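Local atomic coordinates of lombricine kinase (Urechis caupo, PDB entry 3JPZ), a protein that catalyses the reversible transfer of a phosphoryl group between ATP and the guanidino compound lombricine, as a member of the phosphagen kinase family. Residues 46-49 with 50-53; 105-108 with 109-112; 259-262 with 263-266; 323-326 with 327-330; 343-346 with 347-351. One frame throughout, in Å; residues are numbered along the deposited sequence. Where two conformers were deposited one is given.

Contact 1 of 5, residues 46-49 with 50-53; sequences KVIQ and PSVD
Helix 44-53 of the N-terminal domain kinks at Pro50, and Gln49 and Asp53 face each other across the turn that follows. The amide of Gln49 and the carboxylate of Asp53 lie nearly in one plane, 19° apart, side by side rather than stacked, and NE2 makes two weak hydrogen bonds, to Asp53 OD1 at 3.0 Å and to Asp53 OD2 at 3.2 Å. Gln49 reaches there because CG stands anti to the backbone N (chi1 -175°) and the chain then bends at chi2, which also lays Gln49 CG 3.4 Å from Asp53 OD2. The main-chain O of Gln49 takes two hydrogen bonds, from Asp53 N at 3.2 Å and from Val52 N at 2.9 Å. The first is the regular i to i+4 helical bond and the second an i to i+3 bond of the kinked turn. Pro50 has no N-H to give. Both polar ends have stronger partners in the second subunit, where Asp197 offers OD1 to Gln49 NE2 and its backbone N to Asp53 OD1, so the pair belongs to the dimer interface. Within the chain, Ile48 packs on helices 20-24 and 73-83, while Pro50 and Asp53 touch helix 187-191.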
# COMPACT_ATOMS: atom_id res chain seq x y z
N LYS A 46 1.25 -5.67 13.11
CA LYS A 46 0.66 -4.43 12.61
C LYS A 46 1.52 -3.20 12.93
O LYS A 46 1.78 -2.37 12.06
CB LYS A 46 -0.73 -4.22 13.21
CG LYS A 46 -1.37 -2.92 12.77
CD LYS A 46 -1.71 -2.95 11.30
CE LYS A 46 -2.06 -1.59 10.77
NZ LYS A 46 -2.49 -1.66 9.34
N VAL A 47 1.94 -3.05 14.18
CA VAL A 47 2.62 -1.82 14.56
C VAL A 47 4.04 -1.77 14.01
O VAL A 47 4.61 -0.69 13.89
CB VAL A 47 2.63 -1.61 16.08
CG1 VAL A 47 1.21 -1.67 16.63
CG2 VAL A 47 3.54 -2.63 16.78
N ILE A 48 4.60 -2.92 13.66
CA ILE A 48 5.97 -2.93 13.14
C ILE A 48 6.05 -3.11 11.63
O ILE A 48 7.13 -3.08 11.06
CB ILE A 48 6.83 -4.02 13.80
CG1 ILE A 48 6.35 -5.41 13.38
CG2 ILE A 48 6.80 -3.87 15.32
CD1 ILE A 48 7.35 -6.49 13.64
N GLN A 49 4.90 -3.30 10.98
CA GLN A 49 4.90 -3.55 9.54
C GLN A 49 5.77 -2.58 8.75
O GLN A 49 6.59 -3.00 7.94
CB GLN A 49 3.48 -3.53 8.98
CG GLN A 49 3.44 -3.92 7.50
CD GLN A 49 3.93 -5.33 7.25
OE1 GLN A 49 3.35 -6.29 7.74
NE2 GLN A 49 5.01 -5.46 6.48
N PRO A 50 5.58 -1.26 8.96
CA PRO A 50 6.37 -0.28 8.20
C PRO A 50 7.87 -0.51 8.33
O PRO A 50 8.62 -0.29 7.37
CB PRO A 50 5.99 1.05 8.87
CG PRO A 50 4.65 0.80 9.47
CD PRO A 50 4.65 -0.63 9.90
N SER A 51 8.29 -0.94 9.51
CA SER A 51 9.70 -1.16 9.80
C SER A 51 10.29 -2.28 8.95
O SER A 51 11.49 -2.32 8.70
CB SER A 51 9.90 -1.48 11.29
OG SER A 51 9.50 -2.80 11.59
N VAL A 52 9.44 -3.19 8.49
CA VAL A 52 9.89 -4.29 7.67
C VAL A 52 9.93 -3.91 6.19
O VAL A 52 10.91 -4.20 5.50
CB VAL A 52 8.99 -5.53 7.89
CG1 VAL A 52 9.63 -6.78 7.28
CG2 VAL A 52 8.72 -5.74 9.37
N ASP A 53 8.87 -3.26 5.70
CA ASP A 53 8.74 -2.90 4.28
C ASP A 53 9.81 -1.92 3.83
O ASP A 53 10.32 -2.01 2.71
CB ASP A 53 7.39 -2.26 4.01
CG ASP A 53 6.22 -3.19 4.30
OD1 ASP A 53 6.33 -4.40 4.03
OD2 ASP A 53 5.20 -2.70 4.81

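Contact 2 of 5, residues 105-108 with 109-112; sequences GGQF and DEKY
Gln107 meets Glu110 three residues on, and its side chain reaches forward along the chain. From CB, CG lies anti to the backbone N (chi1 167°); the chain then bends at chi2 and brings CD to 4.1 Å from Glu110 OE2. At the tip, NE2 serves two acceptors in the conformer given; the side chain was modelled in a second one as well. It hydrogen-bonds to Phe108 O at 2.6 Å, a short bond that lies in the amide plane and uses a lone pair in the carbonyl plane. The second bond, to Glu110 OE2, is longer at 3.3 Å and reaches the carboxylate oxygen from above its plane; amide and carboxylate are turned 69° apart. Glu110, its chain extended beyond CG, crosses Gln107 at about a right angle, its CG 3.5 Å from Phe108 O. The same OE2 also accepts from the backbone N of Gly231, its stronger partner, so Glu110 links the loop to the residues after strand 222-229. Further along, Asp109 OD1 is gripped by two donors of Lys111: the backbone N on the anti side, well out of the carboxylate plane, and NZ at 3.0 Å on the syn side, the latter forming a salt bridge. Phe108 turns its ring away from Glu110 and packs on Val282 of strand 279-285, a residue predicted to bind ATP. Tyr112 OH hydrogen-bonds to Glu355. The bond from Lys111 N to Asp109 OD1 makes residues 109-111 an Asx turn, here at the end of the loop leading into strand 113-122.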
# COMPACT_ATOMS: atom_id res chain seq x y z
N GLY A 105 7.31 38.07 23.93
CA GLY A 105 7.82 38.57 22.66
C GLY A 105 7.30 37.86 21.42
O GLY A 105 7.99 37.80 20.40
N GLY A 106 6.08 37.35 21.49
CA GLY A 106 5.53 36.57 20.40
C GLY A 106 5.06 37.35 19.18
O GLY A 106 4.17 36.90 18.47
N GLN A 107 5.64 38.52 18.94
CA GLN A 107 5.35 39.29 17.74
C GLN A 107 6.64 39.66 17.05
O GLN A 107 7.40 40.50 17.54
CB GLN A 107 4.57 40.57 18.06
CG GLN A 107 4.52 41.56 16.89
CD GLN A 107 3.73 41.04 15.69
OE1 GLN A 107 2.51 40.90 15.75
NE2 GLN A 107 4.42 40.78 14.58
N PHE A 108 6.90 39.02 15.91
CA PHE A 108 8.14 39.25 15.20
C PHE A 108 8.03 40.47 14.32
O PHE A 108 6.95 40.89 13.93
CB PHE A 108 8.50 38.06 14.33
CG PHE A 108 8.66 36.79 15.09
CD1 PHE A 108 7.83 35.71 14.82
CD2 PHE A 108 9.64 36.66 16.05
CE1 PHE A 108 7.99 34.53 15.51
CE2 PHE A 108 9.79 35.48 16.74
CZ PHE A 108 8.97 34.42 16.47
N ASP A 109 9.20 41.01 14.00
CA ASP A 109 9.36 42.04 13.02
C ASP A 109 8.96 41.44 11.68
O ASP A 109 9.56 40.47 11.21
CB ASP A 109 10.83 42.50 13.01
CG ASP A 109 11.08 43.67 12.08
OD1 ASP A 109 10.28 43.84 11.15
OD2 ASP A 109 12.09 44.39 12.26
N GLU A 110 7.92 42.00 11.08
CA GLU A 110 7.35 41.39 9.90
C GLU A 110 8.11 41.73 8.63
O GLU A 110 7.77 41.26 7.57
CB GLU A 110 5.86 41.74 9.78
CG GLU A 110 5.08 41.17 10.93
CD GLU A 110 3.62 41.56 10.94
OE1 GLU A 110 3.24 42.50 10.21
OE2 GLU A 110 2.86 40.92 11.70
N LYS A 111 9.17 42.52 8.75
CA LYS A 111 10.12 42.68 7.65
C LYS A 111 10.87 41.36 7.45
O LYS A 111 11.40 41.08 6.37
CB LYS A 111 11.10 43.81 7.94
CG LYS A 111 10.48 45.20 7.87
CD LYS A 111 11.52 46.30 8.03
CE LYS A 111 12.05 46.38 9.44
NZ LYS A 111 10.98 46.65 10.41
N TYR A 112 10.93 40.57 8.51
CA TYR A 112 11.65 39.31 8.48
C TYR A 112 10.70 38.11 8.51
O TYR A 112 10.76 37.26 7.63
CB TYR A 112 12.67 39.28 9.62
CG TYR A 112 13.69 40.39 9.50
CD1 TYR A 112 13.51 41.61 10.14
CD2 TYR A 112 14.82 40.24 8.70
CE1 TYR A 112 14.44 42.63 10.01
CE2 TYR A 112 15.75 41.26 8.56
CZ TYR A 112 15.56 42.45 9.22
OH TYR A 112 16.48 43.46 9.09

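Contact 3 of 5, residues 259-262 with 263-266; sequences MWNQ and RLGY
Asn261 OD1 accepts a hydrogen bond from the backbone N of Leu264 at 2.7 Å, and the N of Arg263 lies close by at 2.9 Å. The bond to Leu264 is fairly straight, 159° at the hydrogen, and its donor is tilted 16° from the plane of the side-chain carbonyl. Asn261 CG sits between its own backbone N and carbonyl carbon (chi1 74°), which folds the amide inward over the turn. The main chain closes the same turn: Asn261 N donates to Gly265 O at 3.0 Å, and Gly265 N returns a weak bond to Asn261 O. Gly265 has a positive phi, a conformation that favours glycine. Trp260 and Tyr266, the neighbouring non-hydrogen-bonded pair, share one face of the ribbon in an inclined edge-to-face stack. The edge of the indole points at the phenol ring, with Trp260 CD1 3.5 Å above the ring centre and the centroids 4.6 Å apart. The Tyr266 ring also makes a cation-pi contact with Arg122. Trp260 CD1 further rests 3.2 Å from Gly265 C, so the indole leans along the opposing strand. At the turn, Arg263 reaches out to Asp77 in a salt bridge and to Gly88 O, and Leu264 packs on helix 73-83 of the N-terminal domain. The arrangement is a tight two-stranded antiparallel beta hairpin, strands 260-261 and 265-266, with an asparagine side chain bracing its turn.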
# COMPACT_ATOMS: atom_id res chain seq x y z
N MET A 259 -7.26 11.75 22.80
CA MET A 259 -6.38 10.76 23.41
C MET A 259 -5.22 11.48 24.06
O MET A 259 -4.48 12.21 23.40
CB MET A 259 -5.82 9.81 22.36
CG MET A 259 -6.85 8.93 21.69
SD MET A 259 -6.06 8.02 20.35
CE MET A 259 -7.49 7.40 19.49
N TRP A 260 -5.04 11.24 25.35
CA TRP A 260 -3.99 11.91 26.11
C TRP A 260 -3.71 11.14 27.38
O TRP A 260 -4.63 10.76 28.11
CB TRP A 260 -4.43 13.33 26.48
CG TRP A 260 -3.46 14.07 27.34
CD1 TRP A 260 -2.44 14.88 26.93
CD2 TRP A 260 -3.41 14.07 28.78
NE1 TRP A 260 -1.76 15.38 28.01
CE2 TRP A 260 -2.34 14.90 29.16
CE3 TRP A 260 -4.17 13.45 29.78
CZ2 TRP A 260 -2.00 15.13 30.50
CZ3 TRP A 260 -3.84 13.68 31.11
CH2 TRP A 260 -2.77 14.51 31.45
N ASN A 261 -2.44 10.89 27.66
CA ASN A 261 -2.09 10.35 28.97
C ASN A 261 -0.94 11.13 29.58
O ASN A 261 -0.23 11.86 28.88
CB ASN A 261 -1.84 8.83 28.92
CG ASN A 261 -0.52 8.47 28.27
OD1 ASN A 261 0.50 9.09 28.53
ND2 ASN A 261 -0.53 7.44 27.43
N GLN A 262 -0.79 10.98 30.89
CA GLN A 262 0.13 11.78 31.68
C GLN A 262 1.57 11.55 31.25
O GLN A 262 2.39 12.47 31.33
CB GLN A 262 -0.05 11.43 33.16
CG GLN A 262 0.50 12.44 34.13
CD GLN A 262 -0.01 12.21 35.54
OE1 GLN A 262 -0.20 11.07 35.96
NE2 GLN A 262 -0.24 13.29 36.27
N ARG A 263 1.88 10.34 30.80
CA ARG A 263 3.25 10.00 30.43
C ARG A 263 3.68 10.55 29.07
O ARG A 263 4.78 11.08 28.92
CB ARG A 263 3.46 8.48 30.45
CG ARG A 263 4.75 8.04 29.76
CD ARG A 263 4.94 6.53 29.81
NE ARG A 263 5.87 6.03 28.79
CZ ARG A 263 7.17 6.27 28.79
NH1 ARG A 263 7.95 5.77 27.83
NH2 ARG A 263 7.71 7.02 29.74
N LEU A 264 2.80 10.43 28.08
CA LEU A 264 3.17 10.69 26.70
C LEU A 264 2.47 11.91 26.12
O LEU A 264 2.66 12.24 24.96
CB LEU A 264 2.83 9.47 25.84
CG LEU A 264 3.68 8.25 26.15
CD1 LEU A 264 3.33 7.10 25.20
CD2 LEU A 264 5.15 8.61 26.05
N GLY A 265 1.67 12.57 26.95
CA GLY A 265 0.89 13.70 26.47
C GLY A 265 -0.09 13.23 25.43
O GLY A 265 -0.73 12.19 25.58
N TYR A 266 -0.20 13.99 24.34
CA TYR A 266 -1.17 13.65 23.32
C TYR A 266 -0.69 12.49 22.48
O TYR A 266 0.44 12.47 21.98
CB TYR A 266 -1.50 14.88 22.46
CG TYR A 266 -2.31 15.88 23.24
CD1 TYR A 266 -3.60 15.57 23.66
CD2 TYR A 266 -1.77 17.10 23.61
CE1 TYR A 266 -4.34 16.47 24.40
CE2 TYR A 266 -2.50 18.01 24.35
CZ TYR A 266 -3.78 17.68 24.74
OH TYR A 266 -4.52 18.58 25.48

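Contact 4 of 5, residues 323-326 with 327-330; sequences ISNA and ARLK
Two torsions draw Asn325 and Arg328 together: Asn325 holds CG between its backbone N and carbonyl carbon (chi1 54°), which points ND2 at Ala327 O, and Arg328 folds back at chi2 (-74°). That bend returns the guanidinium to the end of the strand, where NH1 bridges two main-chain carbonyls, donating to Asn325 O and to Ala327 O, each at 2.9 Å. Both acceptors lie near the guanidinium plane, yet NH1 approaches each carbonyl from above its plane. Ala327 O has a further donor in Asn325 ND2, 3.0 Å away in a weak bond. The two side chains cross at about a right angle, with amide and guanidinium planes 43° apart. The other branch, Arg328 NH2, donates to a water at 3.0 Å; this water donates to Asn325 O and, in the Ser324 conformer given, accepts from Ser324 OG at 2.8 Å. Side chain and water together link the end of the strand to the residues just after it. Asn325 is held more firmly from outside, with OD1 accepting from Ala280 N and ND2 donating to Leu278 O. Arg328 packs on Arg279, a residue that binds ADP when the nucleotide is present. Strand 320-325 ends here between strands 279-285 and 304-307, with Phe336 of helix 333-355 against Asn325 and Ala327.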
# COMPACT_ATOMS: atom_id res chain seq x y z
N ILE A 323 11.11 27.77 9.49
CA ILE A 323 11.86 27.48 10.70
C ILE A 323 10.86 27.04 11.74
O ILE A 323 9.84 27.69 11.96
CB ILE A 323 12.63 28.71 11.15
CG1 ILE A 323 13.69 29.07 10.10
CG2 ILE A 323 13.27 28.49 12.52
CD1 ILE A 323 14.95 28.26 10.18
N SER A 324 11.17 25.92 12.39
CA SER A 324 10.25 25.31 13.33
C SER A 324 11.01 24.74 14.51
O SER A 324 12.24 24.63 14.48
CB SER A 324 9.46 24.19 12.64
OG SER A 324 10.34 23.25 12.04
N ASN A 325 10.29 24.40 15.57
CA ASN A 325 10.90 23.67 16.66
C ASN A 325 11.17 22.26 16.16
O ASN A 325 10.40 21.72 15.37
CB ASN A 325 10.01 23.67 17.89
CG ASN A 325 8.62 23.17 17.61
OD1 ASN A 325 7.89 23.74 16.81
ND2 ASN A 325 8.23 22.10 18.28
N ALA A 326 12.28 21.68 16.61
CA ALA A 326 12.70 20.36 16.17
C ALA A 326 12.06 19.26 17.03
O ALA A 326 11.64 18.22 16.51
CB ALA A 326 14.23 20.25 16.22
N ALA A 327 12.00 19.48 18.33
CA ALA A 327 11.50 18.49 19.28
C ALA A 327 9.98 18.52 19.42
O ALA A 327 9.33 19.41 18.91
CB ALA A 327 12.15 18.70 20.62
N ARG A 328 9.44 17.53 20.13
CA ARG A 328 7.99 17.40 20.27
C ARG A 328 7.61 16.96 21.67
O ARG A 328 6.47 17.18 22.10
CB ARG A 328 7.45 16.38 19.28
CG ARG A 328 7.65 16.76 17.84
CD ARG A 328 6.71 17.86 17.42
NE ARG A 328 6.79 18.07 15.98
CZ ARG A 328 7.68 18.86 15.39
NH1 ARG A 328 8.57 19.53 16.11
NH2 ARG A 328 7.67 18.98 14.07
N LEU A 329 8.55 16.30 22.34
CA LEU A 329 8.43 15.88 23.72
C LEU A 329 9.29 16.76 24.60
O LEU A 329 10.20 17.43 24.12
CB LEU A 329 8.94 14.45 23.88
CG LEU A 329 8.02 13.24 23.74
CD1 LEU A 329 8.82 12.00 24.13
CD2 LEU A 329 6.78 13.36 24.59
N LYS A 330 8.98 16.75 25.90
CA LYS A 330 9.86 17.25 26.97
C LYS A 330 9.62 18.72 27.31
O LYS A 330 9.94 19.17 28.41
CB LYS A 330 11.33 16.96 26.65
CG LYS A 330 11.68 15.48 26.80
CD LYS A 330 13.18 15.25 26.79
CE LYS A 330 13.67 14.78 25.44
NZ LYS A 330 15.16 14.69 25.38
O HOH W 1 9.83 20.58 12.75

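Contact 5 of 5, residues 343-346 with 347-351; sequences GVKK and LIDME
Helix 333-355, the last long helix of the catalytic domain, runs through these nine residues with one side packed and one side in solvent. On the packed side Val344 and Ile348, one turn apart, put CG1 and CD1 4.0 Å from each other and press together on Val113 of strand 113-122. Leu347 folds back over the preceding turn, its CG 3.2 Å from Gly343 O, and meets Ile298 of helix 295-301, as does Met350. Regular helical bonds hold the backbone beneath: Leu347 N to Gly343 O and Ile348 N to Val344 O, both 3.0 Å. Glu351, also buried, accepts from the backbone N of Gln288 and of Leu289, in the loop between strand 279-285 and helix 295-301. Lys345 and Lys346 lie on the exposed side. Lys346 stretches out, whereas Lys345 leaves CB with CG anti to the backbone N (chi1 176°), bends at chi2 and chi4, and so curls over toward the next turn. There it forms a salt bridge with Asp349, the i to i+4 pairing common on helix surfaces. Its NZ lies 2.8 Å from Asp349 OD1 on the syn lone pair, and a weak second bond joins NZ to Asp349 OD2 at 3.3 Å.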
# COMPACT_ATOMS: atom_id res chain seq x y z
N GLY A 343 14.43 31.47 19.33
CA GLY A 343 15.33 31.09 18.26
C GLY A 343 15.20 32.02 17.08
O GLY A 343 16.20 32.42 16.49
N VAL A 344 13.97 32.37 16.74
CA VAL A 344 13.72 33.18 15.55
C VAL A 344 14.18 34.61 15.78
O VAL A 344 14.74 35.25 14.88
CB VAL A 344 12.23 33.17 15.17
CG1 VAL A 344 11.95 34.19 14.07
CG2 VAL A 344 11.81 31.76 14.73
N LYS A 345 13.95 35.11 16.99
CA LYS A 345 14.42 36.43 17.37
C LYS A 345 15.95 36.49 17.25
O LYS A 345 16.50 37.49 16.79
CB LYS A 345 13.97 36.74 18.80
CG LYS A 345 14.49 38.05 19.37
CD LYS A 345 14.13 39.23 18.49
CE LYS A 345 14.36 40.56 19.20
NZ LYS A 345 15.76 40.68 19.68
N LYS A 346 16.64 35.43 17.65
CA LYS A 346 18.10 35.39 17.55
C LYS A 346 18.54 35.39 16.09
O LYS A 346 19.50 36.07 15.72
CB LYS A 346 18.68 34.16 18.27
CG LYS A 346 18.35 34.12 19.76
CD LYS A 346 19.02 32.95 20.48
CE LYS A 346 18.30 32.64 21.80
NZ LYS A 346 18.73 31.35 22.42
N LEU A 347 17.87 34.60 15.26
CA LEU A 347 18.15 34.55 13.84
C LEU A 347 18.07 35.95 13.27
O LEU A 347 18.96 36.38 12.53
CB LEU A 347 17.16 33.63 13.14
CG LEU A 347 17.30 32.15 13.49
CD1 LEU A 347 16.09 31.34 13.07
CD2 LEU A 347 18.57 31.58 12.90
N ILE A 348 17.02 36.67 13.63
CA ILE A 348 16.83 38.05 13.18
C ILE A 348 17.92 38.98 13.71
O ILE A 348 18.42 39.82 12.97
CB ILE A 348 15.44 38.59 13.61
CG1 ILE A 348 14.34 37.87 12.83
CG2 ILE A 348 15.35 40.08 13.36
CD1 ILE A 348 12.96 38.02 13.45
N ASP A 349 18.28 38.84 14.99
CA ASP A 349 19.37 39.62 15.57
C ASP A 349 20.64 39.46 14.74
O ASP A 349 21.37 40.41 14.48
CB ASP A 349 19.65 39.19 17.02
CG ASP A 349 18.54 39.57 17.98
OD1 ASP A 349 17.65 40.35 17.59
OD2 ASP A 349 18.57 39.08 19.13
N MET A 350 20.91 38.24 14.31
CA MET A 350 22.12 37.96 13.55
C MET A 350 21.97 38.52 12.15
O MET A 350 22.93 39.05 11.57
CB MET A 350 22.38 36.47 13.46
CG MET A 350 22.64 35.81 14.79
SD MET A 350 22.70 34.02 14.60
CE MET A 350 23.26 33.52 16.22
N GLU A 351 20.77 38.41 11.59
CA GLU A 351 20.52 38.93 10.26
C GLU A 351 20.81 40.42 10.24
O GLU A 351 21.53 40.91 9.38
CB GLU A 351 19.07 38.66 9.83
CG GLU A 351 18.74 39.08 8.42
CD GLU A 351 19.64 38.44 7.38
OE1 GLU A 351 19.96 37.23 7.49
OE2 GLU A 351 20.00 39.14 6.42

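Overall arrangement
The contacts follow one another along the chain from 1 to 5. Contact 1 stands apart in the N-terminal domain at the dimer interface, its centre about 41 Å from that of contact 5 and on the opposite side of the chain's centre. Contacts 2 and 5, with centres about 10 Å apart, touch where Phe108 meets Val344 and Tyr112 meets Ile348. Contact 4 touches both contact 3 and contact 5, its centre about 17 Å from each: Leu329 reaches Leu264, and Ile323 packs on Leu347. Strand 320-325 of contact 4 belongs to the eight-stranded sheet that carries nucleotide-binding residues, and helix 333-355 of contact 5, next in the chain, packs against it, while the hairpin of contact 3 faces helix 73-83.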